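Local structure of HupZ (Streptococcus sp. 'group A', 5ESC) at residues A[40-53]-A[101-113]. The protein probably binds and degrades heme, as an enzyme with the split-barrel fold of the pyridoxamine 5'-phosphate oxidase family. Sequence-based numbering, arbitrary orientation. Where two conformers were deposited one is given.
Sequences KTFIYNENTDGQTR and MGVPKAVGIIHVE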
loop_
_atom_site.group_PDB
_atom_site.type_symbol
_atom_site.label_atom_id
_atom_site.label_comp_id
_atom_site.label_asym_id
_atom_site.label_seq_id
_atom_site.Cartn_x
_atom_site.Cartn_y
_atom_site.Cartn_z
ATOM N N LYS A 40 -9.565 17.566 5.891
ATOM C CA LYS A 40 -8.264 17.436 5.200
ATOM C C LYS A 40 -7.134 16.814 6.021
ATOM O O LYS A 40 -5.977 16.932 5.627
ATOM C CB LYS A 40 -7.749 18.757 4.610
ATOM C CG LYS A 40 -7.847 19.893 5.513
ATOM C CD LYS A 40 -7.846 21.255 4.823
ATOM C CE LYS A 40 -8.429 21.269 3.452
ATOM N NZ LYS A 40 -8.598 22.718 3.031
ATOM N N THR A 41 -7.477 16.082 7.073
ATOM C CA THR A 41 -6.458 15.603 8.012
ATOM C C THR A 41 -6.840 14.215 8.465
ATOM O O THR A 41 -7.973 14.018 8.829
ATOM C CB THR A 41 -6.355 16.538 9.218
ATOM O OG1 THR A 41 -6.341 17.879 8.751
ATOM C CG2 THR A 41 -5.034 16.257 10.102
ATOM N N PHE A 42 -5.901 13.290 8.461
ATOM C CA PHE A 42 -6.087 11.999 9.087
ATOM C C PHE A 42 -5.169 11.979 10.279
ATOM O O PHE A 42 -4.154 12.723 10.321
ATOM C CB PHE A 42 -5.615 10.845 8.205
ATOM C CG PHE A 42 -6.480 10.502 7.044
ATOM C CD1 PHE A 42 -7.466 9.500 7.138
ATOM C CD2 PHE A 42 -6.299 11.140 5.806
ATOM C CE1 PHE A 42 -8.214 9.153 6.063
ATOM C CE2 PHE A 42 -7.089 10.793 4.720
ATOM C CZ PHE A 42 -8.023 9.782 4.834
ATOM N N ILE A 43 -5.450 11.142 11.270
ATOM C CA ILE A 43 -4.519 10.875 12.319
ATOM C C ILE A 43 -4.428 9.359 12.430
ATOM O O ILE A 43 -5.370 8.666 12.000
ATOM C CB ILE A 43 -4.834 11.541 13.708
ATOM C CG1 ILE A 43 -6.255 11.221 14.286
ATOM C CG2 ILE A 43 -4.570 13.095 13.658
ATOM C CD1 ILE A 43 -6.361 11.421 15.747
ATOM N N TYR A 44 -3.356 8.853 13.024
ATOM C CA TYR A 44 -3.251 7.437 13.360
ATOM C C TYR A 44 -2.469 7.301 14.659
ATOM O O TYR A 44 -1.708 8.184 14.995
ATOM C CB TYR A 44 -2.643 6.569 12.214
ATOM C CG TYR A 44 -1.118 6.583 12.079
ATOM C CD1 TYR A 44 -0.485 7.515 11.295
ATOM C CD2 TYR A 44 -0.333 5.649 12.740
ATOM C CE1 TYR A 44 0.916 7.541 11.153
ATOM C CE2 TYR A 44 1.098 5.665 12.596
ATOM C CZ TYR A 44 1.688 6.622 11.798
ATOM O OH TYR A 44 3.041 6.701 11.586
ATOM N N ASN A 45 -2.637 6.213 15.374
ATOM C CA ASN A 45 -1.850 5.969 16.589
ATOM C C ASN A 45 -0.526 5.236 16.243
ATOM O O ASN A 45 -0.597 4.157 15.659
ATOM C CB ASN A 45 -2.674 5.105 17.520
ATOM C CG ASN A 45 -3.655 5.870 18.286
ATOM O OD1 ASN A 45 -4.366 6.669 17.724
ATOM N ND2 ASN A 45 -3.730 5.630 19.620
ATOM N N GLU A 46 0.635 5.796 16.563
ATOM C CA GLU A 46 1.907 5.222 16.196
ATOM C C GLU A 46 2.385 4.497 17.439
ATOM O O GLU A 46 2.699 5.137 18.419
ATOM C CB GLU A 46 2.930 6.305 15.875
ATOM C CG GLU A 46 4.295 5.741 15.548
ATOM C CD GLU A 46 4.240 4.613 14.535
ATOM O OE1 GLU A 46 4.185 3.456 14.983
ATOM O OE2 GLU A 46 4.175 4.901 13.281
ATOM N N ASN A 47 2.472 3.198 17.406
ATOM C CA ASN A 47 2.834 2.429 18.600
ATOM C C ASN A 47 4.252 1.901 18.468
ATOM O O ASN A 47 4.716 1.152 19.319
ATOM C CB ASN A 47 1.863 1.263 18.763
ATOM C CG ASN A 47 0.429 1.712 19.036
ATOM O OD1 ASN A 47 0.216 2.740 19.674
ATOM N ND2 ASN A 47 -0.553 0.999 18.476
ATOM N N THR A 48 4.944 2.261 17.396
ATOM C CA THR A 48 6.217 1.637 17.079
ATOM C C THR A 48 7.281 2.727 16.781
ATOM O O THR A 48 6.990 3.936 16.747
ATOM C CB THR A 48 6.058 0.738 15.790
ATOM O OG1 THR A 48 5.986 1.586 14.614
ATOM C CG2 THR A 48 4.797 -0.133 15.835
ATOM N N ASP A 49 8.529 2.265 16.582
ATOM C CA ASP A 49 9.523 3.113 15.896
ATOM C C ASP A 49 9.888 2.473 14.580
ATOM O O ASP A 49 11.039 2.435 14.186
ATOM C CB ASP A 49 10.770 3.541 16.724
ATOM C CG ASP A 49 10.564 4.884 17.434
ATOM O OD1 ASP A 49 9.857 4.842 18.465
ATOM O OD2 ASP A 49 11.052 5.954 16.975
ATOM N N GLY A 50 8.859 2.075 13.845
ATOM C CA GLY A 50 8.993 1.318 12.558
ATOM C C GLY A 50 9.264 2.223 11.357
ATOM O O GLY A 50 9.460 3.421 11.498
ATOM N N GLN A 51 9.280 1.636 10.191
ATOM C CA GLN A 51 9.787 2.278 9.059
ATOM C C GLN A 51 8.847 3.422 8.619
ATOM O O GLN A 51 9.351 4.424 8.170
ATOM C CB GLN A 51 9.993 1.259 7.914
ATOM C CG GLN A 51 10.841 1.831 6.777
ATOM C CD GLN A 51 12.278 2.255 7.193
ATOM O OE1 GLN A 51 12.985 1.457 7.844
ATOM N NE2 GLN A 51 12.707 3.435 6.845
ATOM N N THR A 52 7.527 3.261 8.766
ATOM C CA THR A 52 6.600 4.314 8.371
ATOM C C THR A 52 6.968 5.568 9.172
ATOM O O THR A 52 7.111 6.655 8.633
ATOM C CB THR A 52 5.126 3.910 8.608
ATOM O OG1 THR A 52 4.813 2.804 7.766
ATOM C CG2 THR A 52 4.129 5.052 8.340
ATOM N N ARG A 53 7.133 5.420 10.486
ATOM C CA ARG A 53 7.441 6.533 11.332
ATOM C C ARG A 53 8.776 7.211 10.977
ATOM O O ARG A 53 8.835 8.472 10.897
ATOM C CB ARG A 53 7.442 6.124 12.833
ATOM C CG ARG A 53 7.764 7.264 13.726
ATOM C CD ARG A 53 7.832 6.849 15.211
ATOM N NE ARG A 53 8.088 7.984 16.058
ATOM C CZ ARG A 53 8.038 7.904 17.394
ATOM N NH1 ARG A 53 7.806 6.729 17.960
ATOM N NH2 ARG A 53 8.298 8.951 18.146
ATOM N N MET A 101 -6.163 -0.486 22.180
ATOM C CA MET A 101 -4.780 -0.965 22.017
ATOM C C MET A 101 -3.946 -0.378 23.127
ATOM O O MET A 101 -4.484 0.269 23.995
ATOM C CB MET A 101 -4.290 -0.586 20.593
ATOM C CG MET A 101 -4.609 0.852 20.206
ATOM S SD MET A 101 -3.977 1.329 18.569
ATOM C CE MET A 101 -4.995 0.349 17.485
ATOM N N GLY A 102 -2.644 -0.578 23.138
ATOM C CA GLY A 102 -1.746 0.102 24.108
ATOM C C GLY A 102 -1.669 1.646 23.927
ATOM O O GLY A 102 -2.229 2.232 22.984
ATOM N N VAL A 103 -1.007 2.273 24.868
ATOM C CA VAL A 103 -0.789 3.716 24.891
ATOM C C VAL A 103 0.080 4.105 23.677
ATOM O O VAL A 103 1.110 3.506 23.450
ATOM C CB VAL A 103 -0.056 4.146 26.138
ATOM C CG1 VAL A 103 -0.004 5.668 26.223
ATOM C CG2 VAL A 103 -0.755 3.539 27.380
ATOM N N PRO A 104 -0.344 5.116 22.905
ATOM C CA PRO A 104 0.544 5.366 21.739
ATOM C C PRO A 104 1.886 5.918 22.140
ATOM O O PRO A 104 1.941 6.691 23.034
ATOM C CB PRO A 104 -0.251 6.393 20.892
ATOM C CG PRO A 104 -1.122 7.039 21.873
ATOM C CD PRO A 104 -1.495 6.015 22.929
ATOM N N LYS A 105 2.931 5.621 21.410
ATOM C CA LYS A 105 4.174 6.322 21.573
ATOM C C LYS A 105 4.025 7.734 20.922
ATOM O O LYS A 105 4.636 8.697 21.346
ATOM C CB LYS A 105 5.265 5.582 20.833
ATOM C CG LYS A 105 5.759 4.322 21.511
ATOM C CD LYS A 105 6.950 3.704 20.726
ATOM C CE LYS A 105 7.704 2.725 21.696
ATOM N NZ LYS A 105 7.946 1.410 21.144
ATOM N N ALA A 106 3.213 7.847 19.887
ATOM C CA ALA A 106 3.090 9.159 19.199
ATOM C C ALA A 106 1.821 9.170 18.400
ATOM O O ALA A 106 1.140 8.147 18.329
ATOM C CB ALA A 106 4.314 9.397 18.305
ATOM N N VAL A 107 1.495 10.302 17.768
ATOM C CA VAL A 107 0.424 10.332 16.821
ATOM C C VAL A 107 0.986 10.772 15.428
ATOM O O VAL A 107 1.833 11.659 15.370
ATOM C CB VAL A 107 -0.722 11.307 17.308
ATOM C CG1 VAL A 107 -0.266 12.768 17.529
ATOM C CG2 VAL A 107 -1.965 11.179 16.418
ATOM N N GLY A 108 0.546 10.138 14.369
ATOM C CA GLY A 108 0.896 10.505 13.007
ATOM C C GLY A 108 -0.229 11.423 12.527
ATOM O O GLY A 108 -1.392 11.117 12.753
ATOM N N ILE A 109 0.074 12.518 11.822
ATOM C CA ILE A 109 -0.955 13.437 11.426
ATOM C C ILE A 109 -0.719 13.657 9.932
ATOM O O ILE A 109 0.432 14.013 9.591
ATOM C CB ILE A 109 -0.763 14.723 12.105
ATOM C CG1 ILE A 109 -1.056 14.620 13.598
ATOM C CG2 ILE A 109 -1.828 15.771 11.632
ATOM C CD1 ILE A 109 -0.001 15.413 14.289
ATOM N N ILE A 110 -1.705 13.427 9.080
ATOM C CA ILE A 110 -1.469 13.449 7.646
ATOM C C ILE A 110 -2.273 14.641 7.163
ATOM O O ILE A 110 -3.460 14.632 7.309
ATOM C CB ILE A 110 -1.939 12.189 6.967
ATOM C CG1 ILE A 110 -1.098 10.942 7.350
ATOM C CG2 ILE A 110 -1.863 12.223 5.462
ATOM C CD1 ILE A 110 -1.266 10.456 8.743
ATOM N N HIS A 111 -1.596 15.556 6.510
ATOM C CA HIS A 111 -2.203 16.739 5.862
ATOM C C HIS A 111 -2.464 16.400 4.404
ATOM O O HIS A 111 -1.549 16.292 3.596
ATOM C CB HIS A 111 -1.278 17.937 6.016
ATOM C CG HIS A 111 -0.925 18.229 7.441
ATOM N ND1 HIS A 111 -1.805 18.807 8.316
ATOM C CD2 HIS A 111 0.200 17.995 8.154
ATOM C CE1 HIS A 111 -1.242 18.937 9.495
ATOM N NE2 HIS A 111 -0.029 18.440 9.433
ATOM N N VAL A 112 -3.716 16.182 4.099
ATOM C CA VAL A 112 -4.121 15.746 2.815
ATOM C C VAL A 112 -4.020 16.884 1.783
ATOM O O VAL A 112 -4.529 17.987 2.001
ATOM C CB VAL A 112 -5.518 15.144 2.835
ATOM C CG1 VAL A 112 -6.009 14.896 1.407
ATOM C CG2 VAL A 112 -5.512 13.851 3.597
ATOM N N GLU A 113 -3.314 16.627 0.688
ATOM C CA GLU A 113 -3.118 17.629 -0.410
ATOM C C GLU A 113 -3.881 17.316 -1.668
ATOM O O GLU A 113 -4.375 18.222 -2.333
ATOM C CB GLU A 113 -1.618 17.774 -0.758
ATOM C CG GLU A 113 -0.822 18.375 0.398
ATOM C CD GLU A 113 0.708 18.364 0.213
ATOM O OE1 GLU A 113 1.308 17.776 -0.714
ATOM O OE2 GLU A 113 1.352 18.987 1.042
HETATM O O HOH W 1 -4.409 19.255 7.228
HETATM O O HOH W 2 -2.137 3.490 20.629
#
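Strands 41-46 and 106-113 are antiparallel neighbours in the split-barrel sheet, paired from Thr41 with His111 to Glu46 with Ala106; Val112 N to Lys40 O adds a bond at one end. The Ile110 N to Phe42 O bond is 2.8 Å long and nearly straight (169°). At the far end Lys105 and Ala106 both face Glu46, a classic beta bulge. Ala106 N donates to Glu46 O, while the bond from Lys105 N is weak.

The Tyr44 ring lies with one face over the backbone of Gly108, CE1 3.5 Å from Gly108 CA. Its CG sits between the backbone N and the carbonyl carbon (chi1 80°), which turns the ring across the strand pair. Ile110 CD1 meets the ring edge, 4.0 Å from Tyr44 CD1. Tyr44 OH donates to Glu46 OE2, which also has a weak, long ion pair with Lys31. Val112 CG2 reaches the edge of the Phe42 ring, 3.6 Å from CD2. On the other face of the sheet, Thr41 CG2 lies beside Ile109 CG2.

Next to the bulge, one water bridges Asn45 ND2, Asn47 OD1 and Gly102 O; Asn45 ND2 also donates to Ala93 O. Ala106 CB lies over the rim of one face of the Arg53 guanidinium. Arg53 NH1 donates to Thr48 O, and NE forms a salt bridge with Glu57.

Strand 106-117 continues the sheet to strand 73-84, and strand 41-46 to strand 35-38. Helix 88-97 packs on Ile43, Asn45 and Ile109, whereas Phe42 meets Phe77 edge-to-face on the opposite side.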